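Long-range contacts in flavodoxin, WrbA-like protein (Agrobacterium tumefaciens, PDB 3D7N), which probably binds FMN and transfers electrons as an NAD(P)H-dependent quinone reductase of the flavodoxin-like WrbA type: residues S6-V10 against A184-K188; W89-G95 against H121-V126. All coordinates share one frame; numbering follows the deposited sequence.

Contact 1: residues S6-V10 against A184-K188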
# COMPACT_ATOMS: atom_id res chain seq x y z
N SER A 6 -19.78 28.85 8.39
CA SER A 6 -18.36 28.45 8.74
C SER A 6 -18.36 26.99 9.29
O SER A 6 -19.28 26.58 10.03
CB SER A 6 -17.73 29.44 9.76
OG SER A 6 -16.31 29.29 9.83
N SER A 7 -17.29 26.26 8.95
CA SER A 7 -17.32 24.79 8.86
C SER A 7 -17.41 24.02 10.17
O SER A 7 -16.90 24.45 11.21
CB SER A 7 -16.08 24.28 8.09
OG SER A 7 -14.90 24.30 8.89
N ASN A 8 -18.07 22.87 10.10
CA ASN A 8 -18.17 21.93 11.19
C ASN A 8 -17.29 20.72 10.86
O ASN A 8 -17.54 20.01 9.92
CB ASN A 8 -19.64 21.52 11.44
CG ASN A 8 -19.78 20.35 12.46
OD1 ASN A 8 -19.09 20.33 13.51
ND2 ASN A 8 -20.67 19.37 12.16
N THR A 9 -16.23 20.56 11.63
CA THR A 9 -15.28 19.47 11.52
C THR A 9 -15.47 18.55 12.71
O THR A 9 -15.67 19.00 13.81
CB THR A 9 -13.85 19.99 11.46
OG1 THR A 9 -13.77 20.91 10.38
CG2 THR A 9 -12.80 18.82 11.22
N VAL A 10 -15.45 17.25 12.47
CA VAL A 10 -15.50 16.28 13.55
C VAL A 10 -14.22 15.47 13.56
O VAL A 10 -13.79 14.99 12.51
CB VAL A 10 -16.71 15.33 13.37
CG1 VAL A 10 -16.54 14.05 14.20
CG2 VAL A 10 -18.01 16.07 13.73
N ALA A 184 -12.60 22.66 4.29
CA ALA A 184 -13.98 22.34 4.49
C ALA A 184 -14.85 23.57 4.39
O ALA A 184 -15.98 23.49 3.99
CB ALA A 184 -14.15 21.68 5.81
N ARG A 185 -14.31 24.71 4.76
CA ARG A 185 -15.01 25.98 4.59
C ARG A 185 -15.16 26.35 3.13
O ARG A 185 -16.24 26.75 2.69
CB ARG A 185 -14.27 27.12 5.31
CG ARG A 185 -14.76 27.36 6.72
CD ARG A 185 -14.18 28.65 7.30
NE ARG A 185 -12.77 28.48 7.63
CZ ARG A 185 -12.29 27.87 8.72
NH1 ARG A 185 -13.10 27.31 9.63
NH2 ARG A 185 -10.97 27.79 8.89
N GLN A 186 -14.09 26.17 2.37
CA GLN A 186 -14.08 26.55 0.97
C GLN A 186 -14.97 25.66 0.13
O GLN A 186 -15.33 25.98 -0.99
CB GLN A 186 -12.66 26.46 0.44
CG GLN A 186 -12.48 27.20 -0.87
CD GLN A 186 -11.04 27.21 -1.32
OE1 GLN A 186 -10.18 26.50 -0.73
NE2 GLN A 186 -10.75 28.01 -2.38
N HIS A 187 -15.37 24.54 0.69
CA HIS A 187 -15.72 23.40 -0.09
C HIS A 187 -16.82 22.64 0.65
O HIS A 187 -16.70 21.44 0.93
CB HIS A 187 -14.44 22.55 -0.27
CG HIS A 187 -14.57 21.54 -1.34
ND1 HIS A 187 -15.40 20.44 -1.21
CD2 HIS A 187 -14.03 21.47 -2.58
CE1 HIS A 187 -15.36 19.73 -2.32
NE2 HIS A 187 -14.54 20.33 -3.17
N LYS A 188 -17.91 23.37 0.94
CA LYS A 188 -18.83 23.03 2.04
C LYS A 188 -20.12 22.33 1.57
O LYS A 188 -20.58 22.52 0.43
CB LYS A 188 -19.13 24.33 2.83
CG LYS A 188 -20.18 24.20 3.94
CD LYS A 188 -20.05 25.32 4.99
CE LYS A 188 -21.07 25.11 6.16
NZ LYS A 188 -20.62 25.68 7.47
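The guanidinium group of Arg185 is the flat group met across this contact, and two serine hydroxyls approach it on a slant. Ser7 OG lies 3.6 Å from Arg185 NH1, and Ser6 OG stands at 3.8 Å from that same nitrogen; neither distance amounts to a clear hydrogen bond. It is the methylene chain that does most of the touching. Arg185 CG packs beside the peptide, 3.5 Å from Ser7 N, while CD comes within 3.4 Å of Ser6 OG. The bend at chi3 (-73°) then turns the charged end along the serines. Ser7 points its CB at the helix end, where it meets the methyl of Ala184 (CB to CB 4.0 Å), and its OG, swung between backbone N and carbonyl carbon (chi1 78°), makes a weak hydrogen bond to Ala181 O one turn back. From the other direction Lys188 reaches in with an extended chain. Its NZ stops 3.0 Å from Ser6 O, but the angle is too poor for a hydrogen bond, and its ion pair with Asp56 is long and weak. Asp56 also accepts a hydrogen bond from Asn8 N. The contact thus sets the C-terminal end of helix 167-186 against the lead-in to strand 9-13, which pairs in parallel with strands 34-37 and 57-65; Ala184 also touches Ala57 on the latter.

Contact 2: residues W89-G95 against H121-V126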
# COMPACT_ATOMS: atom_id res chain seq x y z
N TRP A 89 -21.82 10.33 3.32
CA TRP A 89 -20.61 11.10 3.47
C TRP A 89 -20.00 11.51 2.14
O TRP A 89 -18.86 11.98 2.11
CB TRP A 89 -19.56 10.33 4.31
CG TRP A 89 -20.01 9.96 5.71
CD1 TRP A 89 -21.16 10.34 6.33
CD2 TRP A 89 -19.29 9.18 6.68
NE1 TRP A 89 -21.23 9.82 7.57
CE2 TRP A 89 -20.10 9.10 7.83
CE3 TRP A 89 -18.04 8.55 6.68
CZ2 TRP A 89 -19.70 8.41 8.99
CZ3 TRP A 89 -17.64 7.86 7.82
CH2 TRP A 89 -18.47 7.79 8.96
N GLN A 90 -20.72 11.32 1.04
CA GLN A 90 -20.23 11.72 -0.29
C GLN A 90 -19.87 13.21 -0.29
O GLN A 90 -20.59 14.06 0.26
CB GLN A 90 -21.28 11.39 -1.40
CG GLN A 90 -20.72 11.23 -2.88
CD GLN A 90 -20.29 9.76 -3.25
OE1 GLN A 90 -20.12 9.41 -4.45
NE2 GLN A 90 -20.13 8.90 -2.22
N ASP A 91 -18.74 13.53 -0.89
CA ASP A 91 -18.27 14.90 -1.06
C ASP A 91 -17.85 15.65 0.20
O ASP A 91 -17.50 16.83 0.12
CB ASP A 91 -19.26 15.72 -1.87
CG ASP A 91 -19.50 15.13 -3.22
OD1 ASP A 91 -18.61 14.41 -3.67
OD2 ASP A 91 -20.57 15.34 -3.80
N LYS A 92 -17.83 14.99 1.34
CA LYS A 92 -17.28 15.58 2.54
C LYS A 92 -15.76 15.66 2.43
O LYS A 92 -15.13 14.90 1.67
CB LYS A 92 -17.71 14.76 3.79
CG LYS A 92 -19.23 14.81 4.10
CD LYS A 92 -19.53 14.28 5.50
CE LYS A 92 -21.03 14.10 5.83
NZ LYS A 92 -21.80 15.36 5.88
N VAL A 93 -15.17 16.56 3.20
CA VAL A 93 -13.71 16.72 3.26
C VAL A 93 -13.19 15.80 4.37
O VAL A 93 -13.75 15.80 5.45
CB VAL A 93 -13.32 18.18 3.57
CG1 VAL A 93 -11.84 18.31 3.85
CG2 VAL A 93 -13.80 19.15 2.41
N PHE A 94 -12.19 14.97 4.06
CA PHE A 94 -11.58 14.03 5.00
C PHE A 94 -10.08 14.35 5.21
O PHE A 94 -9.40 14.90 4.32
CB PHE A 94 -11.71 12.59 4.47
CG PHE A 94 -13.10 12.02 4.54
CD1 PHE A 94 -13.47 11.17 5.60
CD2 PHE A 94 -14.03 12.29 3.57
CE1 PHE A 94 -14.78 10.65 5.68
CE2 PHE A 94 -15.32 11.76 3.63
CZ PHE A 94 -15.70 10.97 4.68
N GLY A 95 -9.60 14.03 6.42
CA GLY A 95 -8.19 13.93 6.74
C GLY A 95 -7.96 12.80 7.76
O GLY A 95 -8.90 12.11 8.17
N HIS A 121 -16.01 6.38 0.60
CA HIS A 121 -17.12 7.27 0.92
C HIS A 121 -17.29 8.42 -0.06
O HIS A 121 -18.15 9.26 0.12
CB HIS A 121 -16.92 7.83 2.34
CG HIS A 121 -17.29 6.86 3.41
ND1 HIS A 121 -18.60 6.65 3.79
CD2 HIS A 121 -16.54 6.02 4.17
CE1 HIS A 121 -18.64 5.73 4.75
NE2 HIS A 121 -17.40 5.33 4.99
N GLY A 122 -16.43 8.49 -1.06
CA GLY A 122 -16.51 9.52 -2.09
C GLY A 122 -16.15 10.91 -1.58
O GLY A 122 -16.74 11.89 -1.99
N GLY A 123 -15.19 10.98 -0.67
CA GLY A 123 -14.77 12.24 -0.07
C GLY A 123 -13.55 12.83 -0.71
O GLY A 123 -12.97 12.23 -1.60
N LEU A 124 -13.15 14.02 -0.26
CA LEU A 124 -11.94 14.65 -0.75
C LEU A 124 -10.88 14.56 0.30
O LEU A 124 -11.16 14.88 1.43
CB LEU A 124 -12.12 16.13 -1.02
CG LEU A 124 -13.16 16.58 -1.97
CD1 LEU A 124 -12.65 18.02 -2.23
CD2 LEU A 124 -13.38 15.72 -3.28
N TRP A 125 -9.66 14.24 -0.09
CA TRP A 125 -8.63 14.02 0.90
C TRP A 125 -7.69 15.19 0.99
O TRP A 125 -7.18 15.68 -0.02
CB TRP A 125 -7.85 12.74 0.60
CG TRP A 125 -6.84 12.48 1.69
CD1 TRP A 125 -5.54 12.90 1.72
CD2 TRP A 125 -7.07 11.83 2.93
NE1 TRP A 125 -4.96 12.57 2.89
CE2 TRP A 125 -5.87 11.90 3.67
CE3 TRP A 125 -8.18 11.21 3.51
CZ2 TRP A 125 -5.73 11.32 4.92
CZ3 TRP A 125 -8.08 10.70 4.78
CH2 TRP A 125 -6.87 10.75 5.48
N VAL A 126 -7.49 15.65 2.20
CA VAL A 126 -6.61 16.79 2.51
C VAL A 126 -5.27 16.25 3.00
O VAL A 126 -5.20 15.60 4.02
CB VAL A 126 -7.22 17.68 3.62
CG1 VAL A 126 -6.28 18.85 3.92
CG2 VAL A 126 -8.63 18.19 3.24
O HOH W 1 -20.74 7.70 2.56
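Val93 and Phe94 pair in parallel with Leu124 and Trp125, the short strand axes converging to 4.7 Å at 42° between their directions. The ladder is built from Leu124 N to Lys92 O (2.9 Å), Phe94 N to Leu124 O (2.8 Å) and Val126 N to Phe94 O. Before it, the two loops are joined where Asp91 N, inside a type II turn from Trp89 to Lys92, hydrogen-bonds to Gly122 O (2.8 Å) from 45° above the carbonyl plane. That carbonyl also accepts Arg179 NH1 of the second subunit. Gly122 itself, with positive phi, forms the Schellman motif that ends helix 104-120.

Trp89 and His121 project the same way and form an offset stack, planes at 28°, with Trp89 CE3 over the centre of the imidazole. Two hydrogen bonds also hold that imidazole: one joins ND1 to a water that accepts from Trp89 N, the other joins NE2 to Ser80 OG. Phe94 crosses the His121 side chain at about a right angle, and its ring fits against side-chain-less Gly123 (CD2 to CA 3.7 Å). Trp125 offers one indole face to Gly95, whose CA sits 3.9 Å from the centroid of the six-membered ring in a CH-pi contact. Val93 CG1 and Val126 CG2 are tight at 3.3 Å, the two side chains slanting across each other.

Strand 93-100, helix 104-120 and strand 124-126 make up a beta-alpha-beta unit, the repeating element of the flavodoxin-like fold; here the sheet continues antiparallel into the second subunit.

From the N terminus the chain enters strand 9-13 and returns to its start only at the very end, where contact 1 brings helix 167-186 back and closes a loop of nearly the whole modelled chain. Contact 2 is nested within that loop and closes a much shorter one, around helix 104-120. The centres of the two contacts lie about 11 Å apart, on the same side of the chain's centre, and both reach one sheet. They meet directly: Ala184 packs its CA on Val93 CG2 at 3.8 Å, and His187 packs against Leu124. The end of helix 167-186 therefore lies between the residues leading into strand 9-13 and strand 93-100, and both contacts touch the second subunit.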